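Local coordinates for protein putative alpha/beta hydrolase (Desulfitobacterium hafniense, PDB 4RPC) that is a putative alpha/beta hydrolase that probably cleaves a still unidentified substrate by the nucleophilic mechanism usual in that family, at residues H14-P19 / L51-L56; Y93-G98 / G240-L245. All coordinates share one frame; numbering follows the deposited sequence.

Contact 1 of 2, residues H14-P19 / L51-L56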
loop_
_atom_site.group_PDB
_atom_site.type_symbol
_atom_site.label_atom_id
_atom_site.label_comp_id
_atom_site.label_asym_id
_atom_site.label_seq_id
_atom_site.Cartn_x
_atom_site.Cartn_y
_atom_site.Cartn_z
ATOM N N HIS A 14 14.602 -0.785 4.395
ATOM C CA HIS A 14 15.160 -2.045 4.854
ATOM C C HIS A 14 15.380 -2.897 3.676
ATOM O O HIS A 14 14.588 -2.869 2.755
ATOM C CB HIS A 14 14.187 -2.781 5.739
ATOM C CG HIS A 14 13.853 -2.060 6.998
ATOM N ND1 HIS A 14 14.551 -2.246 8.169
ATOM C CD2 HIS A 14 12.892 -1.157 7.269
ATOM C CE1 HIS A 14 14.026 -1.489 9.111
ATOM N NE2 HIS A 14 13.021 -0.816 8.587
ATOM N N ARG A 15 16.440 -3.695 3.717
ATOM C CA ARG A 15 16.832 -4.477 2.550
ATOM C C ARG A 15 17.028 -5.920 2.962
ATOM O O ARG A 15 17.734 -6.198 3.890
ATOM C CB ARG A 15 18.092 -3.880 1.913
ATOM C CG ARG A 15 18.596 -4.611 0.672
ATOM C CD ARG A 15 19.833 -3.915 0.098
ATOM N NE ARG A 15 20.112 -4.294 -1.294
ATOM C CZ ARG A 15 21.085 -3.759 -2.051
ATOM N NH1 ARG A 15 21.889 -2.815 -1.541
ATOM N NH2 ARG A 15 21.262 -4.158 -3.320
HETATM N N MSE A 16 16.360 -6.821 2.276
HETATM C CA MSE A 16 16.460 -8.247 2.540
HETATM C C MSE A 16 16.585 -9.011 1.231
HETATM O O MSE A 16 16.563 -8.438 0.132
HETATM C CB MSE A 16 15.267 -8.802 3.329
HETATM C CG MSE A 16 14.283 -7.771 3.876
HETATM SE SE MSE A 16 14.156 -7.844 5.830
HETATM C CE MSE A 16 15.027 -9.536 6.347
ATOM N N GLY A 17 16.757 -10.321 1.356
ATOM C CA GLY A 17 16.910 -11.209 0.194
ATOM C C GLY A 17 18.207 -11.083 -0.554
ATOM O O GLY A 17 19.209 -10.733 0.015
ATOM N N GLU A 18 18.185 -11.395 -1.845
ATOM C CA GLU A 18 19.387 -11.418 -2.661
ATOM C C GLU A 18 19.731 -10.025 -3.209
ATOM O O GLU A 18 19.042 -9.549 -4.129
ATOM C CB GLU A 18 19.194 -12.405 -3.822
ATOM C CG GLU A 18 19.578 -13.820 -3.497
ATOM C CD GLU A 18 20.992 -13.901 -2.923
ATOM O OE1 GLU A 18 21.942 -13.358 -3.564
ATOM O OE2 GLU A 18 21.118 -14.443 -1.800
ATOM N N PRO A 19 20.802 -9.369 -2.679
ATOM C CA PRO A 19 21.011 -7.921 -2.969
ATOM C C PRO A 19 21.147 -7.614 -4.449
ATOM O O PRO A 19 20.696 -6.541 -4.918
ATOM C CB PRO A 19 22.288 -7.557 -2.203
ATOM C CG PRO A 19 22.508 -8.681 -1.244
ATOM C CD PRO A 19 21.871 -9.912 -1.828
ATOM N N LEU A 51 14.499 -7.554 -1.803
ATOM C CA LEU A 51 13.319 -6.957 -1.226
ATOM C C LEU A 51 13.734 -5.668 -0.582
ATOM O O LEU A 51 14.640 -5.633 0.236
ATOM C CB LEU A 51 12.675 -7.878 -0.156
ATOM C CG LEU A 51 11.957 -9.169 -0.587
ATOM C CD1 LEU A 51 11.381 -9.080 -1.997
ATOM C CD2 LEU A 51 12.824 -10.396 -0.453
ATOM N N LEU A 52 13.064 -4.613 -0.952
ATOM C CA LEU A 52 13.235 -3.333 -0.316
ATOM C C LEU A 52 11.939 -2.877 0.341
ATOM O O LEU A 52 10.913 -2.719 -0.342
ATOM C CB LEU A 52 13.644 -2.352 -1.408
ATOM C CG LEU A 52 14.820 -2.806 -2.295
ATOM C CD1 LEU A 52 14.832 -2.060 -3.631
ATOM C CD2 LEU A 52 16.097 -2.589 -1.515
ATOM N N ILE A 53 11.981 -2.608 1.640
ATOM C CA ILE A 53 10.796 -2.334 2.405
ATOM C C ILE A 53 10.910 -1.033 3.184
ATOM O O ILE A 53 11.617 -0.953 4.168
ATOM C CB ILE A 53 10.458 -3.476 3.389
ATOM C CG1 ILE A 53 10.638 -4.883 2.726
ATOM C CG2 ILE A 53 9.053 -3.328 3.907
ATOM C CD1 ILE A 53 11.998 -5.446 2.880
ATOM N N PRO A 54 10.240 0.024 2.725
ATOM C CA PRO A 54 10.358 1.246 3.502
ATOM C C PRO A 54 9.494 1.266 4.771
ATOM O O PRO A 54 8.537 0.527 4.881
ATOM C CB PRO A 54 9.841 2.312 2.530
ATOM C CG PRO A 54 9.046 1.579 1.498
ATOM C CD PRO A 54 9.729 0.265 1.375
ATOM N N GLU A 55 9.823 2.132 5.716
ATOM C CA GLU A 55 8.880 2.536 6.764
ATOM C C GLU A 55 8.238 3.839 6.373
ATOM O O GLU A 55 8.932 4.794 6.060
ATOM C CB GLU A 55 9.641 2.804 8.030
ATOM C CG GLU A 55 10.336 1.600 8.556
ATOM C CD GLU A 55 11.125 1.883 9.822
ATOM O OE1 GLU A 55 11.155 3.066 10.317
ATOM O OE2 GLU A 55 11.720 0.889 10.278
ATOM N N LEU A 56 6.927 3.906 6.336
ATOM C CA LEU A 56 6.270 5.191 6.157
ATOM C C LEU A 56 6.624 6.072 7.355
ATOM O O LEU A 56 6.831 5.586 8.468
ATOM C CB LEU A 56 4.756 5.020 6.057
ATOM C CG LEU A 56 4.178 4.283 4.842
ATOM C CD1 LEU A 56 2.659 4.356 4.907
ATOM C CD2 LEU A 56 4.641 4.975 3.605
#
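The H14 imidazole crosses the E55 side chain obliquely and bonds to its carboxylate. H14 CB lies 3.5 Å from the carbonyl O of I53. With chi1 at -63°, CG stands beside the backbone N and anti to the carbonyl carbon, and it too faces I53 O. CD2 runs past the same carbonyl, 3.4 Å from I53 O, which sits at the ring edge in the ring plane. CE1 comes to 3.5 Å from E55 OE2. At the tip, NE2 donates to E55 OE2 over 2.7 Å. The bond is nearly straight and lies in the imidazole plane, but it meets OE2 from above the carboxylate plane; ring and carboxylate are turned 37° against each other. E55 is held at both oxygens, OE2 by H14 and OE1 by a salt bridge to K12; the H14 ring itself stacks with W34. Between the backbones, strands 14-17 and 51-54 run antiparallel, joining the outermost strand 13-17 to the mainly parallel sheet of the alpha/beta hydrolase fold. H14 and I53 form one hydrogen-bonded pair, the shorter bond being I53 N to H14 O at 2.8 Å. M16 and L51 form the other, around the non-hydrogen-bonded pair R15/L52. Selenomethionine M16 shares a face with H14, L51 and I53; the 3.4 Å between M16 CG and I53 CD1 is doubtful, M16 having near-eclipsed torsions. On the other face R15 and L52 lie side by side, R15 CG 3.9 Å from L52 CD2, and R15 NH2 donates to P19 O at 2.9 Å.

Contact 2 of 2, residues Y93-G98 / G240-L245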
loop_
_atom_site.group_PDB
_atom_site.type_symbol
_atom_site.label_atom_id
_atom_site.label_comp_id
_atom_site.label_asym_id
_atom_site.label_seq_id
_atom_site.Cartn_x
_atom_site.Cartn_y
_atom_site.Cartn_z
ATOM N N TYR A 93 4.781 -3.545 -4.864
ATOM C CA TYR A 93 3.521 -3.905 -4.309
ATOM C C TYR A 93 3.228 -2.844 -3.264
ATOM O O TYR A 93 4.085 -2.492 -2.467
ATOM C CB TYR A 93 3.546 -5.315 -3.714
ATOM C CG TYR A 93 2.325 -5.598 -2.899
ATOM C CD1 TYR A 93 1.186 -6.122 -3.465
ATOM C CD2 TYR A 93 2.288 -5.253 -1.546
ATOM C CE1 TYR A 93 0.056 -6.354 -2.710
ATOM C CE2 TYR A 93 1.162 -5.482 -0.794
ATOM C CZ TYR A 93 0.042 -6.024 -1.387
ATOM O OH TYR A 93 -1.052 -6.252 -0.579
ATOM N N GLY A 94 2.049 -2.267 -3.309
ATOM C CA GLY A 94 1.680 -1.335 -2.298
ATOM C C GLY A 94 0.290 -1.596 -1.849
ATOM O O GLY A 94 -0.611 -1.846 -2.670
ATOM N N VAL A 95 0.110 -1.585 -0.534
ATOM C CA VAL A 95 -1.198 -1.821 0.022
ATOM C C VAL A 95 -1.700 -0.528 0.599
ATOM O O VAL A 95 -1.005 0.142 1.360
ATOM C CB VAL A 95 -1.218 -2.974 1.068
ATOM C CG1 VAL A 95 -0.328 -2.662 2.253
ATOM C CG2 VAL A 95 -2.659 -3.228 1.547
ATOM N N SER A 96 -2.911 -0.175 0.190
ATOM C CA SER A 96 -3.631 0.985 0.680
ATOM C C SER A 96 -2.870 2.260 0.355
ATOM O O SER A 96 -2.548 2.502 -0.811
ATOM C CB SER A 96 -3.897 0.799 2.195
ATOM O OG SER A 96 -5.071 1.518 2.583
ATOM N N LEU A 97 -2.579 3.091 1.346
ATOM C CA LEU A 97 -1.734 4.244 1.077
ATOM C C LEU A 97 -0.467 3.872 0.318
ATOM O O LEU A 97 0.020 4.653 -0.484
ATOM C CB LEU A 97 -1.295 4.856 2.370
ATOM C CG LEU A 97 -0.353 6.042 2.294
ATOM C CD1 LEU A 97 -0.910 7.146 1.431
ATOM C CD2 LEU A 97 -0.112 6.515 3.741
ATOM N N GLY A 98 0.055 2.686 0.588
ATOM C CA GLY A 98 1.269 2.277 -0.026
ATOM C C GLY A 98 1.085 2.152 -1.535
ATOM O O GLY A 98 2.052 2.282 -2.254
ATOM N N GLY A 240 -11.937 -9.154 1.783
ATOM C CA GLY A 240 -12.031 -7.710 1.969
ATOM C C GLY A 240 -10.709 -6.968 1.890
ATOM O O GLY A 240 -9.682 -7.502 1.492
ATOM N N HIS A 241 -10.744 -5.710 2.286
ATOM C CA HIS A 241 -9.586 -4.827 2.184
ATOM C C HIS A 241 -8.410 -5.409 2.930
ATOM O O HIS A 241 -8.483 -5.661 4.126
ATOM C CB HIS A 241 -9.939 -3.470 2.792
ATOM C CG HIS A 241 -8.898 -2.410 2.608
ATOM N ND1 HIS A 241 -8.790 -1.671 1.458
ATOM C CD2 HIS A 241 -7.961 -1.924 3.455
ATOM C CE1 HIS A 241 -7.838 -0.764 1.599
ATOM N NE2 HIS A 241 -7.319 -0.902 2.802
ATOM N N ALA A 242 -7.336 -5.669 2.196
ATOM C CA ALA A 242 -6.105 -6.242 2.763
ATOM C C ALA A 242 -6.239 -7.645 3.385
ATOM O O ALA A 242 -5.335 -8.062 4.091
ATOM C CB ALA A 242 -5.527 -5.257 3.792
ATOM N N GLU A 243 -7.350 -8.371 3.139
ATOM C CA GLU A 243 -7.553 -9.728 3.706
ATOM C C GLU A 243 -6.542 -10.781 3.130
ATOM O O GLU A 243 -5.987 -11.630 3.885
ATOM C CB GLU A 243 -8.996 -10.203 3.470
ATOM C CG GLU A 243 -9.317 -11.488 4.199
ATOM C CD GLU A 243 -10.802 -11.788 4.338
ATOM O OE1 GLU A 243 -11.665 -11.075 3.728
ATOM O OE2 GLU A 243 -11.112 -12.804 5.059
ATOM N N VAL A 244 -6.274 -10.697 1.838
ATOM C CA VAL A 244 -5.285 -11.573 1.230
ATOM C C VAL A 244 -3.913 -11.333 1.852
ATOM O O VAL A 244 -3.161 -12.265 2.111
ATOM C CB VAL A 244 -5.175 -11.358 -0.295
ATOM C CG1 VAL A 244 -4.181 -12.356 -0.881
ATOM C CG2 VAL A 244 -6.514 -11.602 -0.997
ATOM N N LEU A 245 -3.571 -10.070 2.104
ATOM C CA LEU A 245 -2.282 -9.767 2.733
ATOM C C LEU A 245 -2.230 -10.278 4.150
ATOM O O LEU A 245 -1.203 -10.788 4.615
ATOM C CB LEU A 245 -2.078 -8.230 2.719
ATOM C CG LEU A 245 -0.785 -7.728 3.286
ATOM C CD1 LEU A 245 0.391 -8.332 2.522
ATOM C CD2 LEU A 245 -0.769 -6.183 3.206
HETATM O O HOH W 1 -6.122 0.546 4.975
#
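S96 meets the edge of the H241 ring at what is probably the catalytic centre. The GxSxG sequence G94-S96-G98 forms a turn between strand and helix that fits a nucleophile elbow, with S96 at its apex in a strained backbone conformation (phi 62°, psi -125°). The polar part is a meeting of serine and imidazole: S96 OG lies in the ring plane of H241, 3.3 Å from NE2, the ring atom nearest to it. A water joins them, 2.8 Å from S96 OG and 2.9 Å from H241 NE2. On the far side of the ring, H241 ND1 is hydrogen-bonded to E213, consistent with a Ser-His-Glu triad, and S96 OG has a further partner in Q122. H241 CG is anti to the backbone N (chi1 -173°). The apolar part is carried by V95 and L245, which reach toward each other tip to tip, V95 CG1 3.7 Å from L245 CD2. A242, at the N-cap position of helix 243-247, adds its CB at 4.2 Å from V95 CG2. Y93 crosses L245 obliquely; its OH, hydrogen-bonded to D119, lies 3.8 Å from L245 CD2.

How the contacts relate
Contacts 1 and 2 reach the same central sheet, their centres about 18 Å apart. Contact 1 attaches the outermost strand 13-17 to strand 50-54, some 15 Å from the chain centre; contact 2, about 6 Å from that centre, lies where strand 88-95 ends in the probable nucleophile turn. Strand 23-27 separates strands 50-54 and 88-95, bonding through its backbone to L52 on one side and to Y93 and V95 on the other. The two contacts also touch directly: beyond strand 50-54, L56 CD1 packs 3.7 Å from CD2 of L97, the residue after the probable nucleophile S96. M67 touches both leucines.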